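Local atomic coordinates of mnemiopsin 1 (Mnemiopsis leidyi, PDB entry 5VP3), a protein that probably emits light when calcium binds to its EF-hands, as a calcium-regulated photoprotein of a comb jelly. Residues L36-D41 against L96-V102; M53-M57 against V81-F86. All blocks are in the same frame, centred on the assembly; numbering follows the deposited sequence.

From the N terminus, helix 30-43 runs into the metal loop that carries Asp44, Asp46 and Asp48; short strand 50-51 follows, and helix 53-66 leaves the loop. Contact 2 closes the smaller loop, bringing 81-86 of helix 71-87 back against 53-57 after 23 intervening residues. The chain then reaches strand 96-97, antiparallel to strand 50-51, and contact 1 closes the wider loop by laying 96-102 on 36-41. Contact 2 is thus nested inside contact 1. Their centres lie about 14 Å apart and they do not touch: contact 1 holds the entering helix of the cadmium-bound EF-hand, contact 2 its exiting helix.

Contact 1: residues L36-D41 against L96-V102; sequences LYKRFD and LKREDWV
Phe40 is the main bump of this interface, and the hollow it fills is formed by Arg98 and Trp101. Helix 30-43 is the entering helix of a cadmium-bound EF-hand; 96-102 comes from the neighbouring helix-loop-helix (71-87, 101-117), whose strand 96-97 pairs antiparallel with 50-51, consistent with the paired loops of EF-hand proteins. With CG anti to the backbone N (chi1 -173°), the Phe40 ring reaches across to 96-102. Arg98 CA sits over one face, 3.8 Å from the Phe40 ring centroid, a CH-pi contact. The Phe40 edge also meets the face of the Trp101 indole, an edge-to-face pair with planes at 66°; Phe40 CD2 lies 3.6 Å from Trp101 CG. The indole edge points at the helix backbone, where Trp101 NE1 makes a weak, bent bond of 3.0 Å to Leu36 O, an oxygen that also accepts Phe40 N within the helix.

On the outer side, the Tyr37 ring runs nearly parallel to the Arg98 guanidinium (planes 11° apart), with CD1 over one of its faces, offset toward the rim, and 3.4 Å from Arg98 NH1. Val102 CG2 packs obliquely against Tyr37 CZ and OH, and one water joins Tyr37 OH to Arg98 O and Val102 N. Asp41 meets the guanidinium edge side-on in a nearly coplanar salt bridge: Arg98 NE reaches Asp41 OD1 and Arg98 NH2 reaches Asp41 OD2, each at 2.6 Å and nearly straight, the latter slightly out of the carboxylate plane.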
# COMPACT_ATOMS: atom_id res chain seq x y z
N LEU A 36 -1.49 -0.98 -12.28
CA LEU A 36 -0.16 -0.80 -11.71
C LEU A 36 0.56 0.36 -12.37
O LEU A 36 1.07 1.26 -11.70
CB LEU A 36 0.66 -2.09 -11.81
CG LEU A 36 0.26 -3.15 -10.78
CD1 LEU A 36 0.83 -4.48 -11.17
CD2 LEU A 36 0.69 -2.81 -9.33
N TYR A 37 0.56 0.40 -13.71
CA TYR A 37 1.31 1.47 -14.39
C TYR A 37 0.71 2.85 -14.10
O TYR A 37 1.44 3.85 -13.96
CB TYR A 37 1.37 1.19 -15.89
CG TYR A 37 2.43 0.16 -16.21
CD1 TYR A 37 3.75 0.38 -15.86
CD2 TYR A 37 2.12 -1.03 -16.86
CE1 TYR A 37 4.73 -0.55 -16.12
CE2 TYR A 37 3.10 -1.98 -17.13
CZ TYR A 37 4.42 -1.72 -16.75
OH TYR A 37 5.45 -2.63 -16.99
N LYS A 38 -0.62 2.91 -13.96
CA LYS A 38 -1.26 4.16 -13.60
C LYS A 38 -0.85 4.60 -12.19
O LYS A 38 -0.65 5.79 -11.93
CB LYS A 38 -2.78 4.01 -13.72
CG LYS A 38 -3.55 5.17 -13.19
CD LYS A 38 -5.01 5.12 -13.65
CE LYS A 38 -5.72 6.44 -13.29
NZ LYS A 38 -7.11 6.48 -13.80
N ARG A 39 -0.73 3.64 -11.27
CA ARG A 39 -0.24 3.99 -9.93
C ARG A 39 1.19 4.47 -9.99
O ARG A 39 1.54 5.47 -9.35
CB ARG A 39 -0.35 2.80 -8.99
CG ARG A 39 -1.66 2.65 -8.32
CD ARG A 39 -1.60 3.08 -6.86
NE ARG A 39 -2.96 2.96 -6.37
CZ ARG A 39 -3.55 1.80 -6.10
NH1 ARG A 39 -2.89 0.65 -6.22
NH2 ARG A 39 -4.80 1.78 -5.70
N PHE A 40 2.03 3.79 -10.77
CA PHE A 40 3.42 4.25 -10.88
C PHE A 40 3.46 5.68 -11.37
O PHE A 40 4.09 6.55 -10.75
CB PHE A 40 4.22 3.36 -11.82
CG PHE A 40 5.69 3.69 -11.84
CD1 PHE A 40 6.16 4.74 -12.60
CD2 PHE A 40 6.58 2.95 -11.10
CE1 PHE A 40 7.49 5.06 -12.62
CE2 PHE A 40 7.93 3.27 -11.11
CZ PHE A 40 8.38 4.34 -11.88
N ASP A 41 2.76 5.95 -12.46
CA ASP A 41 2.87 7.26 -13.08
C ASP A 41 2.25 8.33 -12.19
O ASP A 41 2.71 9.47 -12.19
CB ASP A 41 2.20 7.19 -14.45
CG ASP A 41 2.99 6.34 -15.43
OD1 ASP A 41 4.18 6.05 -15.15
OD2 ASP A 41 2.43 5.93 -16.47
N LEU A 96 13.13 3.03 -7.71
CA LEU A 96 12.68 1.86 -8.46
C LEU A 96 12.22 2.30 -9.85
O LEU A 96 11.49 3.29 -9.99
CB LEU A 96 11.55 1.17 -7.68
CG LEU A 96 10.79 -0.03 -8.27
CD1 LEU A 96 11.71 -1.18 -8.52
CD2 LEU A 96 9.64 -0.41 -7.33
N LYS A 97 12.68 1.59 -10.88
CA LYS A 97 12.39 1.96 -12.27
C LYS A 97 11.04 1.43 -12.73
O LYS A 97 10.61 0.35 -12.33
CB LYS A 97 13.47 1.42 -13.22
CG LYS A 97 14.83 2.11 -13.21
CD LYS A 97 15.87 1.26 -13.98
CE LYS A 97 16.71 0.38 -13.03
NZ LYS A 97 17.39 -0.79 -13.69
N ARG A 98 10.39 2.20 -13.60
CA ARG A 98 9.08 1.81 -14.11
C ARG A 98 9.08 0.38 -14.62
O ARG A 98 8.13 -0.38 -14.38
CB ARG A 98 8.68 2.78 -15.23
CG ARG A 98 7.19 2.88 -15.54
CD ARG A 98 6.93 4.09 -16.41
NE ARG A 98 5.51 4.32 -16.61
CZ ARG A 98 4.75 3.55 -17.39
NH1 ARG A 98 5.29 2.52 -18.05
NH2 ARG A 98 3.45 3.81 -17.50
N GLU A 99 10.14 -0.02 -15.31
CA GLU A 99 10.18 -1.32 -15.98
C GLU A 99 10.27 -2.49 -15.01
O GLU A 99 10.00 -3.64 -15.40
CB GLU A 99 11.36 -1.36 -16.97
CG GLU A 99 12.66 -0.83 -16.38
CD GLU A 99 12.99 0.65 -16.75
OE1 GLU A 99 12.09 1.56 -16.78
OE2 GLU A 99 14.19 0.89 -16.99
N ASP A 100 10.58 -2.22 -13.75
CA ASP A 100 10.59 -3.22 -12.70
C ASP A 100 9.36 -3.15 -11.79
O ASP A 100 9.28 -3.91 -10.81
CB ASP A 100 11.83 -3.06 -11.84
CG ASP A 100 13.11 -3.50 -12.56
OD1 ASP A 100 13.04 -4.46 -13.34
OD2 ASP A 100 14.17 -2.88 -12.31
N TRP A 101 8.43 -2.25 -12.05
CA TRP A 101 7.38 -2.00 -11.07
C TRP A 101 6.42 -3.17 -10.98
O TRP A 101 6.06 -3.59 -9.87
CB TRP A 101 6.62 -0.74 -11.43
CG TRP A 101 5.39 -0.40 -10.57
CD1 TRP A 101 4.13 -0.26 -11.03
CD2 TRP A 101 5.35 -0.10 -9.17
NE1 TRP A 101 3.29 0.10 -10.01
CE2 TRP A 101 4.01 0.21 -8.86
CE3 TRP A 101 6.30 -0.06 -8.15
CZ2 TRP A 101 3.60 0.56 -7.57
CZ3 TRP A 101 5.88 0.27 -6.87
CH2 TRP A 101 4.55 0.58 -6.59
N VAL A 102 5.96 -3.69 -12.12
CA VAL A 102 5.01 -4.82 -12.09
C VAL A 102 5.63 -5.98 -11.35
O VAL A 102 5.00 -6.61 -10.48
CB VAL A 102 4.61 -5.24 -13.52
CG1 VAL A 102 3.69 -6.45 -13.49
CG2 VAL A 102 3.94 -4.08 -14.27
O HOH W 1 7.15 -2.81 -14.69

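Contact 2: residues M53-M57 against V81-F86. With CD (cadmium ion), chain B.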
# COMPACT_ATOMS: atom_id res chain seq x y z
N MET A 53 11.45 7.22 -2.65
CA MET A 53 10.77 7.38 -1.37
C MET A 53 10.25 8.79 -1.18
O MET A 53 9.17 8.99 -0.60
CB MET A 53 11.70 7.04 -0.22
CG MET A 53 11.81 5.58 0.05
SD MET A 53 10.24 4.76 0.43
CE MET A 53 11.09 3.27 1.10
N ASP A 54 11.02 9.79 -1.60
CA ASP A 54 10.55 11.16 -1.44
C ASP A 54 9.23 11.36 -2.15
O ASP A 54 8.33 12.03 -1.64
CB ASP A 54 11.60 12.14 -1.95
CG ASP A 54 12.56 12.50 -0.89
OD1 ASP A 54 12.20 13.33 -0.02
OD2 ASP A 54 13.65 11.90 -0.88
N GLU A 55 9.07 10.77 -3.32
CA GLU A 55 7.82 10.92 -4.04
C GLU A 55 6.70 10.16 -3.34
O GLU A 55 5.60 10.68 -3.19
CB GLU A 55 8.04 10.46 -5.47
CG GLU A 55 9.04 11.31 -6.23
CD GLU A 55 9.34 10.73 -7.61
OE1 GLU A 55 9.52 9.50 -7.67
OE2 GLU A 55 9.36 11.48 -8.61
N ILE A 56 7.00 8.94 -2.88
CA ILE A 56 6.01 8.12 -2.16
C ILE A 56 5.48 8.84 -0.92
O ILE A 56 4.29 8.78 -0.62
CB ILE A 56 6.66 6.77 -1.77
CG1 ILE A 56 6.94 5.87 -2.99
CG2 ILE A 56 5.84 6.05 -0.74
CD1 ILE A 56 5.73 5.71 -3.88
N MET A 57 6.37 9.51 -0.18
CA MET A 57 6.00 10.11 1.10
C MET A 57 5.18 11.39 0.96
O MET A 57 4.65 11.88 1.97
CB MET A 57 7.27 10.37 1.91
CG MET A 57 7.99 9.08 2.26
SD MET A 57 6.95 7.87 3.13
CE MET A 57 6.26 8.94 4.39
N VAL A 81 4.64 3.33 6.00
CA VAL A 81 4.74 3.61 4.59
C VAL A 81 6.15 3.32 4.11
O VAL A 81 6.34 2.74 3.04
CB VAL A 81 4.34 5.07 4.28
CG1 VAL A 81 4.56 5.39 2.85
CG2 VAL A 81 2.88 5.28 4.58
N HIS A 82 7.15 3.69 4.89
CA HIS A 82 8.53 3.41 4.48
C HIS A 82 8.75 1.92 4.35
O HIS A 82 9.38 1.45 3.39
CB HIS A 82 9.52 3.96 5.49
CG HIS A 82 9.92 5.35 5.26
ND1 HIS A 82 9.12 6.42 5.56
CD2 HIS A 82 11.08 5.86 4.77
CE1 HIS A 82 9.76 7.54 5.28
NE2 HIS A 82 10.95 7.23 4.80
N THR A 83 8.30 1.16 5.34
CA THR A 83 8.53 -0.28 5.31
C THR A 83 7.80 -0.90 4.14
O THR A 83 8.35 -1.73 3.40
CB THR A 83 8.05 -0.91 6.61
OG1 THR A 83 8.78 -0.37 7.72
CG2 THR A 83 8.23 -2.42 6.58
N PHE A 84 6.54 -0.50 3.95
CA PHE A 84 5.72 -1.03 2.88
C PHE A 84 6.39 -0.80 1.53
O PHE A 84 6.55 -1.74 0.74
CB PHE A 84 4.33 -0.40 2.91
CG PHE A 84 3.34 -1.05 1.97
CD1 PHE A 84 2.79 -2.28 2.27
CD2 PHE A 84 2.94 -0.41 0.82
CE1 PHE A 84 1.86 -2.85 1.43
CE2 PHE A 84 2.01 -0.96 -0.03
CZ PHE A 84 1.47 -2.19 0.26
N PHE A 85 6.82 0.42 1.25
CA PHE A 85 7.32 0.66 -0.09
C PHE A 85 8.74 0.13 -0.28
O PHE A 85 9.08 -0.34 -1.37
CB PHE A 85 7.17 2.15 -0.46
CG PHE A 85 5.77 2.47 -0.90
CD1 PHE A 85 5.39 2.25 -2.21
CD2 PHE A 85 4.82 2.88 0.02
CE1 PHE A 85 4.10 2.49 -2.62
CE2 PHE A 85 3.52 3.13 -0.38
CZ PHE A 85 3.16 2.91 -1.72
N PHE A 86 9.54 0.08 0.78
CA PHE A 86 10.80 -0.66 0.71
C PHE A 86 10.57 -2.10 0.30
O PHE A 86 11.30 -2.66 -0.53
CB PHE A 86 11.50 -0.59 2.07
CG PHE A 86 12.87 -1.18 2.09
CD1 PHE A 86 13.80 -0.88 1.10
CD2 PHE A 86 13.27 -1.99 3.16
CE1 PHE A 86 15.08 -1.41 1.15
CE2 PHE A 86 14.54 -2.51 3.22
CZ PHE A 86 15.45 -2.24 2.21
CD CD B . 10.34 10.09 -10.25
O HOH W 2 12.56 10.31 -9.21
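Ile56 lies obliquely over one face of the Phe85 ring. From CB, the CG2 branch runs anti to the backbone N, which brings this methyl over the ring, 3.7 Å from the Phe85 centroid and 23° off the normal, a CH-pi contact. The same methyl also meets Val81, with Ile56 CG2 3.9 Å from Val81 CG1. The longer branch follows the ring: Ile56 CG1 lies 4.0 Å from Phe85 CD1, and at the tip Ile56 CD1 is 3.8 Å from Phe85 CE1. Phe84 CD2 lies against the opposite face of Phe85, so the ring is sandwiched.

Helix 53-66 is the exiting helix of an EF-hand, and here its first turn packs on helix 71-87, the axes of the two short segments 10.6 Å apart at 128°. Glu55, on another side of the helix, binds the cadmium ion through both carboxylate oxygens, together with Asp44, Asp46, Asp48, the backbone O of Lys50 and a water.

Two methionines extend the apolar contact. Met53, bent at chi2, carries its methyl to the backbone of helix 71-87, where Met53 CE is 3.4 Å from His82 O. In the conformer given here, one of two modelled, Met57 SD lies against Val81 CG1 and approaches the imidazole obliquely, 4.0 Å from the His82 ring centroid, while His82 ND1 is bonded to Arg78 O, one turn back along its own helix.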